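Local coordinates for uncharacterized protein ygiD (Escherichia coli, PDB 2PW6), which is a zinc-binding extradiol dioxygenase that in vitro opens the ring of DOPA between carbons 4 and 5, although its physiological substrate is unknown, at residues 17-22 with 236-241; 173-178 with 264-269. One frame throughout, in Å; residues are numbered along the deposited sequence.

Interaction 1. Residues 17-22 with 236-241; sequences ALFLGH and LPLLYV. With ZN (zinc ion), chain B.
F19 lays one face of its ring on L238, whose CB stands over the ring centre at 3.9 Å from the centroid and only 11° off the normal, a CH-pi contact. The two side chains cross at about a right angle, and L238 CD1 reaches back to F19 CB. P237 comes to the same ring differently: its CB sits at the edge, near the ring plane, 3.8 Å from F19 CE1. The ring is thus met over a face and at an edge by the consecutive residues L238 and P237. CG of F19 is anti to the backbone N (chi1 173°), carrying the ring toward the helix; F19 CD1 is 3.5 Å from L238 N.

The axes of strand 17-21 and helix segment 236-241 run almost antiparallel, at 161°, and approach to 7.7 Å. They illustrate how an alpha/beta fold covers its central sheet: helix 236-243 lies against strand 17-21, P237 and V241 also touching A171 on the neighbouring strand. Four residues on from P237, V241 divides its methyls, CG2 approaching L18 O to 3.5 Å and CG1 facing A17 CB at 4.1 Å.

Beyond the strand end, H22 binds the zinc ion through NE2 at 2.4 Å, while its ND1 is hydrogen-bonded to S172 OG, a second-shell bond that fixes the ring's rotation. H57, H234 and D86 of the second subunit bind the same ion.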
ATOM      1  N   ALA A  17       9.981  18.141  15.977  1.00 50.45           N
ATOM      2  CA  ALA A  17       9.918  17.277  14.800  1.00 49.10           C
ATOM      3  C   ALA A  17      10.051  15.790  15.205  1.00 48.44           C
ATOM      4  O   ALA A  17      10.761  15.432  16.151  1.00 48.44           O
ATOM      5  CB  ALA A  17      10.972  17.675  13.767  1.00 48.37           C
ATOM      6  N   LEU A  18       9.337  14.938  14.487  1.00 47.46           N
ATOM      7  CA  LEU A  18       9.211  13.537  14.824  1.00 46.53           C
ATOM      8  C   LEU A  18       9.460  12.646  13.627  1.00 45.62           C
ATOM      9  O   LEU A  18       8.836  12.827  12.576  1.00 45.71           O
ATOM     10  CB  LEU A  18       7.814  13.257  15.351  1.00 46.28           C
ATOM     11  CG  LEU A  18       7.593  13.268  16.862  1.00 47.98           C
ATOM     12  CD1 LEU A  18       7.971  14.583  17.506  1.00 48.22           C
ATOM     13  CD2 LEU A  18       6.128  12.987  17.090  1.00 47.51           C
ATOM     14  N   PHE A  19      10.394  11.709  13.793  1.00 44.49           N
ATOM     15  CA  PHE A  19      10.580  10.573  12.874  1.00 43.43           C
ATOM     16  C   PHE A  19      10.022   9.331  13.533  1.00 43.05           C
ATOM     17  O   PHE A  19      10.442   8.975  14.613  1.00 43.77           O
ATOM     18  CB  PHE A  19      12.065  10.331  12.530  1.00 42.70           C
ATOM     19  CG  PHE A  19      12.287   9.071  11.737  1.00 41.47           C
ATOM     20  CD1 PHE A  19      11.948   9.015  10.397  1.00 38.72           C
ATOM     21  CD2 PHE A  19      12.774   7.902  12.366  1.00 41.88           C
ATOM     22  CE1 PHE A  19      12.123   7.866   9.673  1.00 38.50           C
ATOM     23  CE2 PHE A  19      12.944   6.734  11.652  1.00 39.03           C
ATOM     24  CZ  PHE A  19      12.632   6.706  10.316  1.00 41.72           C
ATOM     25  N   LEU A  20       9.068   8.673  12.901  1.00 42.96           N
ATOM     26  CA  LEU A  20       8.523   7.466  13.466  1.00 43.21           C
ATOM     27  C   LEU A  20       8.862   6.275  12.570  1.00 43.07           C
ATOM     28  O   LEU A  20       8.680   6.341  11.353  1.00 42.91           O
ATOM     29  CB  LEU A  20       7.000   7.553  13.673  1.00 43.59           C
ATOM     30  CG  LEU A  20       6.300   8.514  14.653  1.00 44.93           C
ATOM     31  CD1 LEU A  20       7.139   8.801  15.887  1.00 46.84           C
ATOM     32  CD2 LEU A  20       5.953   9.828  13.962  1.00 46.95           C
ATOM     33  N   GLY A  21       9.362   5.201  13.193  1.00 42.76           N
ATOM     34  CA  GLY A  21       9.438   3.892  12.578  1.00 42.08           C
ATOM     35  C   GLY A  21       8.030   3.387  12.539  1.00 43.01           C
ATOM     36  O   GLY A  21       7.347   3.371  13.552  1.00 44.42           O
ATOM     37  N   HIS A  22       7.548   2.993  11.380  1.00 43.09           N
ATOM     38  CA  HIS A  22       6.176   2.557  11.233  1.00 42.33           C
ATOM     39  C   HIS A  22       6.020   1.102  10.838  1.00 43.18           C
ATOM     40  O   HIS A  22       6.976   0.474  10.464  1.00 42.53           O
ATOM     41  CB  HIS A  22       5.402   3.480  10.289  1.00 41.57           C
ATOM     42  CG  HIS A  22       5.766   3.342   8.843  1.00 40.33           C
ATOM     43  ND1 HIS A  22       6.009   4.423   8.041  1.00 40.40           N
ATOM     44  CD2 HIS A  22       5.890   2.264   8.049  1.00 37.70           C
ATOM     45  CE1 HIS A  22       6.285   4.022   6.826  1.00 38.71           C
ATOM     46  NE2 HIS A  22       6.221   2.712   6.802  1.00 36.34           N
ATOM     47  N   LEU A 236      15.630   8.007   4.451  1.00 31.69           N
ATOM     48  CA  LEU A 236      15.746   9.453   4.158  1.00 33.17           C
ATOM     49  C   LEU A 236      14.872  10.383   5.028  1.00 32.68           C
ATOM     50  O   LEU A 236      15.327  11.484   5.352  1.00 32.56           O
ATOM     51  CB  LEU A 236      15.485   9.743   2.656  1.00 33.19           C
ATOM     52  CG  LEU A 236      16.600   9.335   1.672  1.00 35.03           C
ATOM     53  CD1 LEU A 236      16.209   9.566   0.163  1.00 34.55           C
ATOM     54  CD2 LEU A 236      17.952  10.034   2.004  1.00 35.02           C
ATOM     55  N   PRO A 237      13.654   9.938   5.422  1.00 32.58           N
ATOM     56  CA  PRO A 237      12.782  10.756   6.231  1.00 33.73           C
ATOM     57  C   PRO A 237      13.365  11.204   7.550  1.00 35.65           C
ATOM     58  O   PRO A 237      13.017  12.293   8.021  1.00 37.19           O
ATOM     59  CB  PRO A 237      11.549   9.853   6.448  1.00 32.84           C
ATOM     60  CG  PRO A 237      11.529   8.992   5.292  1.00 31.11           C
ATOM     61  CD  PRO A 237      12.968   8.680   5.054  1.00 33.00           C
ATOM     62  N   LEU A 238      14.233  10.391   8.147  1.00 36.63           N
ATOM     63  CA  LEU A 238      14.928  10.762   9.361  1.00 37.49           C
ATOM     64  C   LEU A 238      15.806  11.996   9.171  1.00 37.52           C
ATOM     65  O   LEU A 238      15.971  12.785  10.076  1.00 36.66           O
ATOM     66  CB  LEU A 238      15.793   9.573   9.869  1.00 38.01           C
ATOM     67  CG  LEU A 238      16.735   9.855  11.054  1.00 37.29           C
ATOM     68  CD1 LEU A 238      15.967  10.326  12.242  1.00 34.83           C
ATOM     69  CD2 LEU A 238      17.600   8.644  11.431  1.00 38.41           C
ATOM     70  N   LEU A 239      16.407  12.119   7.996  1.00 38.72           N
ATOM     71  CA  LEU A 239      17.278  13.231   7.700  1.00 39.80           C
ATOM     72  C   LEU A 239      16.494  14.543   7.660  1.00 41.45           C
ATOM     73  O   LEU A 239      17.026  15.570   8.043  1.00 42.73           O
ATOM     74  CB  LEU A 239      18.016  12.968   6.387  1.00 39.72           C
ATOM     75  CG  LEU A 239      18.942  11.722   6.459  1.00 41.13           C
ATOM     76  CD1 LEU A 239      19.820  11.641   5.217  1.00 40.20           C
ATOM     77  CD2 LEU A 239      19.818  11.684   7.769  1.00 38.30           C
ATOM     78  N   TYR A 240      15.237  14.497   7.204  1.00 42.23           N
ATOM     79  CA  TYR A 240      14.340  15.650   7.244  1.00 43.48           C
ATOM     80  C   TYR A 240      14.196  16.124   8.683  1.00 44.80           C
ATOM     81  O   TYR A 240      14.302  17.321   8.959  1.00 45.83           O
ATOM     82  CB  TYR A 240      12.975  15.320   6.605  1.00 42.32           C
ATOM     83  CG  TYR A 240      13.047  15.267   5.096  1.00 41.88           C
ATOM     84  CD1 TYR A 240      13.647  14.184   4.435  1.00 40.83           C
ATOM     85  CD2 TYR A 240      12.532  16.323   4.314  1.00 42.92           C
ATOM     86  CE1 TYR A 240      13.723  14.141   3.022  1.00 39.65           C
ATOM     87  CE2 TYR A 240      12.603  16.290   2.910  1.00 42.20           C
ATOM     88  CZ  TYR A 240      13.201  15.199   2.270  1.00 40.96           C
ATOM     89  OH  TYR A 240      13.275  15.201   0.886  1.00 39.55           O
ATOM     90  N   VAL A 241      14.004  15.179   9.601  1.00 45.76           N
ATOM     91  CA  VAL A 241      13.917  15.478  11.033  1.00 45.91           C
ATOM     92  C   VAL A 241      15.269  15.933  11.580  1.00 45.93           C
ATOM     93  O   VAL A 241      15.357  16.994  12.203  1.00 46.60           O
ATOM     94  CB  VAL A 241      13.383  14.270  11.825  1.00 46.31           C
ATOM     95  CG1 VAL A 241      13.523  14.503  13.311  1.00 47.06           C
ATOM     96  CG2 VAL A 241      11.931  13.970  11.437  1.00 46.69           C
TER
HETATM   97 ZN    ZN B 272       6.867   1.486   4.843  1.00 23.09          ZN

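Interaction 2. Residues 173-178 with 264-269; sequences GNVVHN and SMLSVQ. With ZN (zinc ion), chain D.
S264 O is gripped from the 173-178 loop both by a side chain and through a water. N174 ND2 donates to this carbonyl at 2.7 Å, standing 26° out of the carbonyl plane, with an N-H...O angle of 150°. Water 1 donates to S264 O and to L266 O while accepting from V175 N at 3.0 Å, so a single molecule joins both backbones. The same N174 ND2 also donates to H22 O, so one amide nitrogen serves two backbone carbonyls.

A backbone bond from S264 N to V176 O, 3.1 Å long, completes the polar contact. Around it the side chains pack in van der Waals contact: S264 CB meets V176 CB at 3.6 Å. V175 CG2 touches S264 OG at 3.6 Å and also makes an apolar contact with L266 CD2. That hydroxyl is itself hydrogen-bonded to N198 OD1 and takes a weak bond from L266 N.

H177, just beyond the contact, holds a second zinc ion by two atoms, ND1 at 2.0 Å and its own carbonyl O at 2.3 Å. Its ring stacks on H234, and its NE2 is hydrogen-bonded to D86 OD1 of the second subunit. N174 and H177 lie on a loop leaving the C-terminal end of a parallel strand, where alpha/beta folds commonly put their active sites; N174 sits here beside the zinc-binding H22 and H234 of a LigB-type dioxygenase.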
ATOM      1  N   GLY A 173       9.114   6.391   8.386  1.00 38.57           N
ATOM      2  CA  GLY A 173       9.778   5.371   7.571  1.00 38.85           C
ATOM      3  C   GLY A 173      10.361   4.325   8.495  1.00 38.16           C
ATOM      4  O   GLY A 173       9.676   3.895   9.412  1.00 37.73           O
ATOM      5  N   ASN A 174      11.635   3.958   8.277  1.00 38.00           N
ATOM      6  CA  ASN A 174      12.289   2.804   8.978  1.00 37.09           C
ATOM      7  C   ASN A 174      13.764   2.839   8.638  1.00 36.92           C
ATOM      8  O   ASN A 174      14.142   2.687   7.451  1.00 37.54           O
ATOM      9  CB  ASN A 174      11.734   1.411   8.545  1.00 36.21           C
ATOM     10  CG  ASN A 174      10.282   1.137   8.991  1.00 36.76           C
ATOM     11  OD1 ASN A 174       9.381   0.961   8.136  1.00 34.98           O
ATOM     12  ND2 ASN A 174      10.055   1.010  10.315  1.00 33.09           N
ATOM     13  N   VAL A 175      14.606   3.061   9.647  1.00 36.54           N
ATOM     14  CA  VAL A 175      16.044   3.128   9.444  1.00 36.53           C
ATOM     15  C   VAL A 175      16.691   1.760   9.055  1.00 37.43           C
ATOM     16  O   VAL A 175      17.811   1.731   8.472  1.00 38.26           O
ATOM     17  CB  VAL A 175      16.761   3.766  10.652  1.00 37.60           C
ATOM     18  CG1 VAL A 175      16.104   5.094  11.007  1.00 37.67           C
ATOM     19  CG2 VAL A 175      16.781   2.802  11.875  1.00 35.37           C
ATOM     20  N   VAL A 176      15.977   0.659   9.315  1.00 37.11           N
ATOM     21  CA  VAL A 176      16.316  -0.661   8.733  1.00 38.13           C
ATOM     22  C   VAL A 176      15.122  -1.235   8.011  1.00 37.98           C
ATOM     23  O   VAL A 176      14.038  -1.420   8.606  1.00 37.79           O
ATOM     24  CB  VAL A 176      16.816  -1.763   9.790  1.00 38.43           C
ATOM     25  CG1 VAL A 176      17.225  -3.050   9.061  1.00 37.69           C
ATOM     26  CG2 VAL A 176      17.950  -1.245  10.665  1.00 37.22           C
ATOM     27  N   HIS A 177      15.314  -1.559   6.731  1.00 38.26           N
ATOM     28  CA  HIS A 177      14.162  -1.880   5.934  1.00 38.55           C
ATOM     29  C   HIS A 177      14.502  -2.703   4.720  1.00 39.76           C
ATOM     30  O   HIS A 177      14.635  -2.176   3.602  1.00 41.30           O
ATOM     31  CB  HIS A 177      13.393  -0.584   5.527  1.00 37.77           C
ATOM     32  CG  HIS A 177      12.105  -0.859   4.811  1.00 35.06           C
ATOM     33  ND1 HIS A 177      12.062  -1.285   3.490  1.00 32.18           N
ATOM     34  CD2 HIS A 177      10.821  -0.831   5.253  1.00 30.83           C
ATOM     35  CE1 HIS A 177      10.790  -1.430   3.140  1.00 34.60           C
ATOM     36  NE2 HIS A 177      10.023  -1.181   4.194  1.00 33.92           N
ATOM     37  N   ASN A 178      14.586  -4.007   4.932  1.00 41.48           N
ATOM     38  CA  ASN A 178      14.881  -4.948   3.867  1.00 41.85           C
ATOM     39  C   ASN A 178      13.843  -6.025   4.019  1.00 42.14           C
ATOM     40  O   ASN A 178      13.898  -6.787   4.978  1.00 42.79           O
ATOM     41  CB  ASN A 178      16.311  -5.503   3.987  1.00 41.76           C
ATOM     42  CG  ASN A 178      16.747  -6.291   2.737  1.00 42.04           C
ATOM     43  OD1 ASN A 178      15.936  -6.948   2.119  1.00 41.65           O
ATOM     44  ND2 ASN A 178      18.023  -6.177   2.351  1.00 41.57           N
ATOM     45  N   SER A 264      13.335  -2.086  11.585  1.00 42.58           N
ATOM     46  CA  SER A 264      13.603  -1.185  12.717  1.00 43.61           C
ATOM     47  C   SER A 264      12.507  -0.133  13.010  1.00 44.27           C
ATOM     48  O   SER A 264      11.967   0.524  12.107  1.00 42.91           O
ATOM     49  CB  SER A 264      14.976  -0.543  12.671  1.00 43.15           C
ATOM     50  OG  SER A 264      15.120   0.286  13.817  1.00 43.62           O
HETATM   51  N   MSE A 265      12.188  -0.023  14.298  1.00 45.63           N
HETATM   52  CA  MSE A 265      11.035   0.742  14.762  1.00 46.87           C
HETATM   53  C   MSE A 265      11.516   1.965  15.517  1.00 46.90           C
HETATM   54  O   MSE A 265      10.738   2.652  16.184  1.00 48.51           O
HETATM   55  CB  MSE A 265      10.118  -0.117  15.652  1.00 47.60           C
HETATM   56  CG  MSE A 265       9.292  -1.208  14.977  1.00 48.02           C
HETATM   57 SE   MSE A 265       8.234  -0.761  13.356  1.00 53.85          SE
HETATM   58  CE  MSE A 265       6.539  -1.586  13.786  1.00 53.47           C
ATOM     59  N   LEU A 266      12.810   2.229  15.407  1.00 46.71           N
ATOM     60  CA  LEU A 266      13.426   3.398  15.973  1.00 46.65           C
ATOM     61  C   LEU A 266      12.723   4.718  15.600  1.00 48.14           C
ATOM     62  O   LEU A 266      12.799   5.173  14.441  1.00 47.98           O
ATOM     63  CB  LEU A 266      14.885   3.467  15.542  1.00 45.73           C
ATOM     64  CG  LEU A 266      15.672   4.647  16.102  1.00 43.21           C
ATOM     65  CD1 LEU A 266      15.738   4.600  17.636  1.00 43.14           C
ATOM     66  CD2 LEU A 266      17.030   4.610  15.545  1.00 39.37           C
ATOM     67  N   SER A 267      12.069   5.311  16.603  1.00 48.85           N
ATOM     68  CA  SER A 267      11.496   6.650  16.537  1.00 49.17           C
ATOM     69  C   SER A 267      12.374   7.731  17.191  1.00 50.38           C
ATOM     70  O   SER A 267      13.099   7.465  18.158  1.00 50.63           O
ATOM     71  CB  SER A 267      10.118   6.617  17.142  1.00 48.82           C
ATOM     72  OG  SER A 267       9.354   5.635  16.453  1.00 48.53           O
ATOM     73  N   VAL A 268      12.325   8.949  16.644  1.00 51.15           N
ATOM     74  CA  VAL A 268      13.203  10.035  17.077  1.00 51.57           C
ATOM     75  C   VAL A 268      12.401  11.332  17.274  1.00 52.54           C
ATOM     76  O   VAL A 268      11.621  11.727  16.408  1.00 52.97           O
ATOM     77  CB  VAL A 268      14.388  10.242  16.088  1.00 51.69           C
ATOM     78  CG1 VAL A 268      15.284  11.443  16.495  1.00 50.36           C
ATOM     79  CG2 VAL A 268      15.207   8.950  15.947  1.00 49.61           C
ATOM     80  N   GLN A 269      12.569  11.967  18.432  1.00 52.97           N
ATOM     81  CA  GLN A 269      11.927  13.258  18.701  1.00 52.94           C
ATOM     82  C   GLN A 269      12.992  14.351  18.754  1.00 53.40           C
ATOM     83  O   GLN A 269      14.002  14.219  19.440  1.00 53.68           O
ATOM     84  CB  GLN A 269      11.075  13.233  19.983  1.00 52.68           C
ATOM     85  CG  GLN A 269      10.299  14.547  20.203  1.00 51.95           C
ATOM     86  CD  GLN A 269       9.407  14.567  21.449  1.00 52.08           C
ATOM     87  OE1 GLN A 269       8.645  13.622  21.723  1.00 49.16           O
ATOM     88  NE2 GLN A 269       9.476  15.674  22.193  1.00 49.58           N
TER
HETATM   89 ZN    ZN D 274      13.309  -1.470   1.876  0.50 12.55          ZN
HETATM   90  O   HOH W   1      12.967   3.433  12.117  1.00 51.46           O

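The centres of interactions 1 and 2 are about 8 Å apart, and both contacts reach one mixed sheet, where strand 17-21 runs between the parallel strand 167-173 and the antiparallel strand 268-270. Probable hydrogen bonds join them directly, F19 O to V268 N at 2.8 Å and L20 O to G173 N at 3.0 Å. Along the chain their segments alternate: 17-22, 173-178, 236-241, then 264-269. Sequence-distant pieces are thereby interleaved around one metal-binding region, to which interaction 1 brings H22 and interaction 2 brings H177. H234, later in the chain and just ahead of helix 236-243, ties the two together, sharing a zinc ion with H22 and stacking its ring on H177.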